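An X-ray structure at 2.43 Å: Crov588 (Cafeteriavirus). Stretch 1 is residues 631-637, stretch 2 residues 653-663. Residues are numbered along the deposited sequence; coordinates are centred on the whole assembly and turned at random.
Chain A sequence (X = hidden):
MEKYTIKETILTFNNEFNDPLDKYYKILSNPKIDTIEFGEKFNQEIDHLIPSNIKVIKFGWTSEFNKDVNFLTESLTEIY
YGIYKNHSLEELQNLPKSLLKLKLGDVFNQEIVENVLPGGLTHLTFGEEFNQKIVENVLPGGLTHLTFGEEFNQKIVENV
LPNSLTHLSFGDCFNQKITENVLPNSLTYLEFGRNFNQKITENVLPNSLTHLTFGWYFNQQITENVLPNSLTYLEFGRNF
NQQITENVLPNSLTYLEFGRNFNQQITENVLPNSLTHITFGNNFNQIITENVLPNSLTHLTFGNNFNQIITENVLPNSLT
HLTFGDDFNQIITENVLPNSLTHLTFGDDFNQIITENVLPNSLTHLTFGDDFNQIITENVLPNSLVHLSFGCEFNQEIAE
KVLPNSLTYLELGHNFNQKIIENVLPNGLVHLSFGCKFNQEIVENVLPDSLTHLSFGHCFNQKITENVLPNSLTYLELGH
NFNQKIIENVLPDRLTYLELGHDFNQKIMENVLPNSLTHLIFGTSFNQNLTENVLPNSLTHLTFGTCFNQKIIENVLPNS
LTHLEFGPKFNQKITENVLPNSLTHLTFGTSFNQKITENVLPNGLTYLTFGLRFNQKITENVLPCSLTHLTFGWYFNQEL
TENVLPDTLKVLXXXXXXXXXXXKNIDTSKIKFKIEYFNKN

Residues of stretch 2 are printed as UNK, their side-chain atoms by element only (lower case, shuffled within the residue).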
# COMPACT_ATOMS: atom_id res chain seq x y z
N THR A 631 0.38 27.81 8.37
CA THR A 631 1.66 27.21 8.05
C THR A 631 2.50 28.17 7.23
O THR A 631 2.05 28.68 6.20
CB THR A 631 1.48 25.89 7.28
OG1 THR A 631 0.72 24.98 8.08
CG2 THR A 631 2.83 25.28 6.95
N PHE A 632 3.72 28.42 7.70
CA PHE A 632 4.70 29.24 6.99
C PHE A 632 5.78 28.35 6.40
O PHE A 632 5.95 27.19 6.79
CB PHE A 632 5.33 30.26 7.92
CG PHE A 632 4.41 31.37 8.31
CD1 PHE A 632 4.16 32.42 7.44
CD2 PHE A 632 3.77 31.36 9.54
CE1 PHE A 632 3.31 33.44 7.79
CE2 PHE A 632 2.92 32.38 9.90
CZ PHE A 632 2.69 33.42 9.02
N GLY A 633 6.54 28.92 5.47
CA GLY A 633 7.55 28.19 4.73
C GLY A 633 8.94 28.36 5.31
O GLY A 633 9.15 28.98 6.35
N TRP A 634 9.91 27.78 4.59
CA TRP A 634 11.30 27.76 5.03
C TRP A 634 11.82 29.17 5.30
O TRP A 634 12.38 29.44 6.36
CB TRP A 634 12.12 27.06 3.95
CG TRP A 634 13.49 26.58 4.30
CD1 TRP A 634 14.08 26.59 5.53
CD2 TRP A 634 14.43 25.99 3.40
NE1 TRP A 634 15.35 26.05 5.44
CE2 TRP A 634 15.58 25.67 4.14
CE3 TRP A 634 14.41 25.71 2.03
CZ2 TRP A 634 16.70 25.08 3.57
CZ3 TRP A 634 15.53 25.12 1.46
CH2 TRP A 634 16.66 24.82 2.22
N TYR A 635 11.60 30.08 4.36
CA TYR A 635 12.27 31.38 4.39
C TYR A 635 11.52 32.43 5.20
O TYR A 635 11.99 33.57 5.29
CB TYR A 635 12.48 31.89 2.96
CG TYR A 635 13.52 31.12 2.16
CD1 TYR A 635 14.26 30.10 2.74
CD2 TYR A 635 13.78 31.43 0.83
CE1 TYR A 635 15.21 29.40 2.02
CE2 TYR A 635 14.73 30.73 0.10
CZ TYR A 635 15.45 29.72 0.70
OH TYR A 635 16.39 29.02 -0.01
N PHE A 636 10.38 32.09 5.81
CA PHE A 636 9.63 33.09 6.57
C PHE A 636 10.39 33.48 7.83
O PHE A 636 10.75 32.63 8.65
CB PHE A 636 8.25 32.56 6.95
CG PHE A 636 7.45 33.51 7.79
CD1 PHE A 636 6.81 34.60 7.21
CD2 PHE A 636 7.34 33.34 9.16
CE1 PHE A 636 6.07 35.48 7.98
CE2 PHE A 636 6.61 34.21 9.93
CZ PHE A 636 5.97 35.29 9.34
N ASN A 637 10.63 34.78 7.98
CA ASN A 637 11.54 35.29 9.00
C ASN A 637 11.02 36.63 9.53
O ASN A 637 11.67 37.67 9.43
CB ASN A 637 12.94 35.43 8.41
CG ASN A 637 14.03 35.41 9.46
OD1 ASN A 637 13.91 34.73 10.48
ND2 ASN A 637 15.10 36.16 9.23
N UNK A 653 2.52 26.24 12.30
CA UNK A 653 3.61 25.45 11.74
C UNK A 653 4.74 26.37 11.31
O UNK A 653 4.53 27.29 10.51
c UNK A 653 3.42 21.38 10.17
c UNK A 653 4.15 23.76 9.88
n UNK A 653 3.87 20.74 8.90
c UNK A 653 3.10 24.63 10.55
c UNK A 653 4.39 22.46 10.64
N UNK A 654 5.95 26.09 11.81
CA UNK A 654 7.06 27.02 11.74
C UNK A 654 8.36 26.26 11.48
O UNK A 654 8.52 25.11 11.89
c UNK A 654 6.18 29.90 11.88
c UNK A 654 6.11 28.96 13.07
c UNK A 654 8.55 28.40 13.26
c UNK A 654 7.16 27.84 13.05
N UNK A 655 9.28 26.92 10.78
CA UNK A 655 10.63 26.38 10.61
C UNK A 655 11.39 26.56 11.92
O UNK A 655 11.50 27.68 12.43
c UNK A 655 11.36 27.07 9.46
c UNK A 655 14.40 24.81 9.13
c UNK A 655 13.81 27.50 9.03
c UNK A 655 12.78 26.60 9.27
c UNK A 655 15.12 27.07 8.84
o UNK A 655 16.70 25.28 8.71
c UNK A 655 13.10 25.25 9.30
c UNK A 655 15.40 25.72 8.89
N UNK A 656 11.90 25.46 12.47
CA UNK A 656 12.62 25.53 13.74
C UNK A 656 13.72 26.57 13.70
O UNK A 656 13.89 27.35 14.64
o UNK A 656 15.41 23.83 19.27
c UNK A 656 15.70 24.12 16.92
c UNK A 656 13.51 23.78 17.83
c UNK A 656 13.79 24.07 15.46
c UNK A 656 15.16 24.20 15.66
c UNK A 656 14.87 23.91 18.01
c UNK A 656 12.98 23.86 16.56
c UNK A 656 13.20 24.16 14.08
N UNK A 657 14.49 26.61 12.60
CA UNK A 657 15.66 27.47 12.54
C UNK A 657 15.38 28.92 12.86
O UNK A 657 16.27 29.63 13.34
N UNK A 658 14.16 29.39 12.59
CA UNK A 658 13.82 30.79 12.79
C UNK A 658 12.92 31.02 14.00
O UNK A 658 12.44 32.14 14.20
o UNK A 658 15.24 32.01 10.59
n UNK A 658 13.66 31.25 9.18
c UNK A 658 13.15 31.37 11.54
c UNK A 658 14.11 31.57 10.39
N UNK A 659 12.68 29.99 14.81
CA UNK A 659 11.73 30.13 15.91
C UNK A 659 12.09 31.33 16.79
O UNK A 659 11.24 32.16 17.12
c UNK A 659 13.99 26.91 19.16
n UNK A 659 14.18 27.97 20.19
c UNK A 659 12.79 27.18 18.25
c UNK A 659 11.68 28.84 16.73
c UNK A 659 12.96 28.48 17.46
N UNK A 660 13.38 31.44 17.14
CA UNK A 660 13.80 32.50 18.06
C UNK A 660 13.46 33.88 17.54
O UNK A 660 13.27 34.81 18.32
o UNK A 660 16.88 30.75 19.01
o UNK A 660 14.82 30.53 19.72
c UNK A 660 15.70 31.14 19.07
c UNK A 660 15.31 32.40 18.32
N UNK A 661 13.38 34.04 16.22
CA UNK A 661 13.01 35.33 15.64
C UNK A 661 11.50 35.48 15.55
O UNK A 661 10.96 36.57 15.75
c UNK A 661 13.67 35.50 14.26
c UNK A 661 15.87 36.73 14.73
c UNK A 661 13.25 36.84 13.65
c UNK A 661 15.19 35.43 14.37
N UNK A 662 10.79 34.39 15.24
CA UNK A 662 9.35 34.47 15.03
C UNK A 662 8.63 34.60 16.36
O UNK A 662 7.61 35.30 16.46
c UNK A 662 7.36 33.33 13.99
c UNK A 662 9.61 33.12 12.91
c UNK A 662 9.43 31.77 12.23
c UNK A 662 8.86 33.25 14.24
N UNK A 663 9.13 33.93 17.39
CA UNK A 663 8.48 33.87 18.69
C UNK A 663 9.15 34.79 19.71
O UNK A 663 8.91 34.64 20.91
c UNK A 663 6.43 31.88 17.80
c UNK A 663 7.80 30.03 18.79
c UNK A 663 7.83 31.43 18.21
c UNK A 663 8.45 32.43 19.19

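Position 653 carries four carbons in a row ending in a nitrogen, an unbranched chain. Its backbone forms a parallel bridge with Thr 631, CA to CA 4.5 Å, and both side chains leave on the same face of the sheet. The CB of 653 lies 3.4 Å from Thr 631 OG1, whereas the end of the chain leads away. The backbone N of Phe 632 donates a hydrogen bond to the backbone O of 653 at 3.1 Å, with a nearly linear angle of 177° at the hydrogen. The chain identifies Lys 653.

Position 654 has four carbons forked at the first, one arm two carbons long. Its CA-to-CB bond points away from stretch 1, yet the long arm comes back, and its end carbon lies 3.7 Å from Phe 632 CD2. That branching is isoleucine's, hence Ile 654, with chi1 of -78° and chi2 of -56° (both m).

At 655 one carbon leads to a six-carbon ring bearing an oxygen. The ring offers a face to the indole edge of Trp 634: the centroids of the five-membered ring and the ring of 655 are 4.5 Å apart and the planes meet at 86°, an edge-to-face pair, and Trp 634 NE1 is 3.5 Å from the oxygen-bearing ring carbon of 655. This is Tyr 655, with chi1 at 178° (t).

Position 656 repeats the pattern of one carbon, a six-carbon ring and one oxygen, but its side chain stays 8.9 Å or more from stretch 1; it is Tyr 656.

No side-chain atom exists at 657, which makes it Gly 657. An ideal CB here would lie 2.6 Å from Tyr 655 CE2, a clash that the bare backbone avoids.

Position 658 shows two carbons, the second carrying one oxygen and one nitrogen. Its CA-to-CB bond points toward stretch 1, and the side-chain nitrogen of 658 lies 3.3 Å from Phe 636 O and 3.6 Å from Trp 634 O. The amide is that of Asn 658. The residue occupies the N-cap position, although its side chain makes no capping bond.

Position 659 has four carbons in a row and a terminal nitrogen; its CA-to-CB bond points away from stretch 1, and it is Lys 659. Position 660, with two carbons and two oxygens on the second, is Asp 660; Lys 659 NZ donates a 2.7 Å hydrogen bond to Asp 660 OD1, part of a salt bridge remote from the contact.

Position 661 again has four carbons forked at the first with one longer arm, and its CA-to-CB bond points toward stretch 1; hence Ile 661. The same fork recurs at 662, where the end carbon of the long arm lies near the plane of the Phe 636 ring, at its edge, 4.0 Å from Phe 636 CD2. This is Ile 662.

At 663 four carbons fork at the second and do not touch stretch 1, giving Leu 663.

The contact, burying 542 Å² in total, begins as a parallel strand pairing fixed by one backbone hydrogen bond. Beyond it, Trp 634, within the type I turn from Gly 633 to Phe 636, packs its edge against the face of Tyr 655, while Phe 632 and Phe 636 pack against Ile 654 and Ile 662, respectively.

Stretch 2 (653-663) KIYYGNKDIIL
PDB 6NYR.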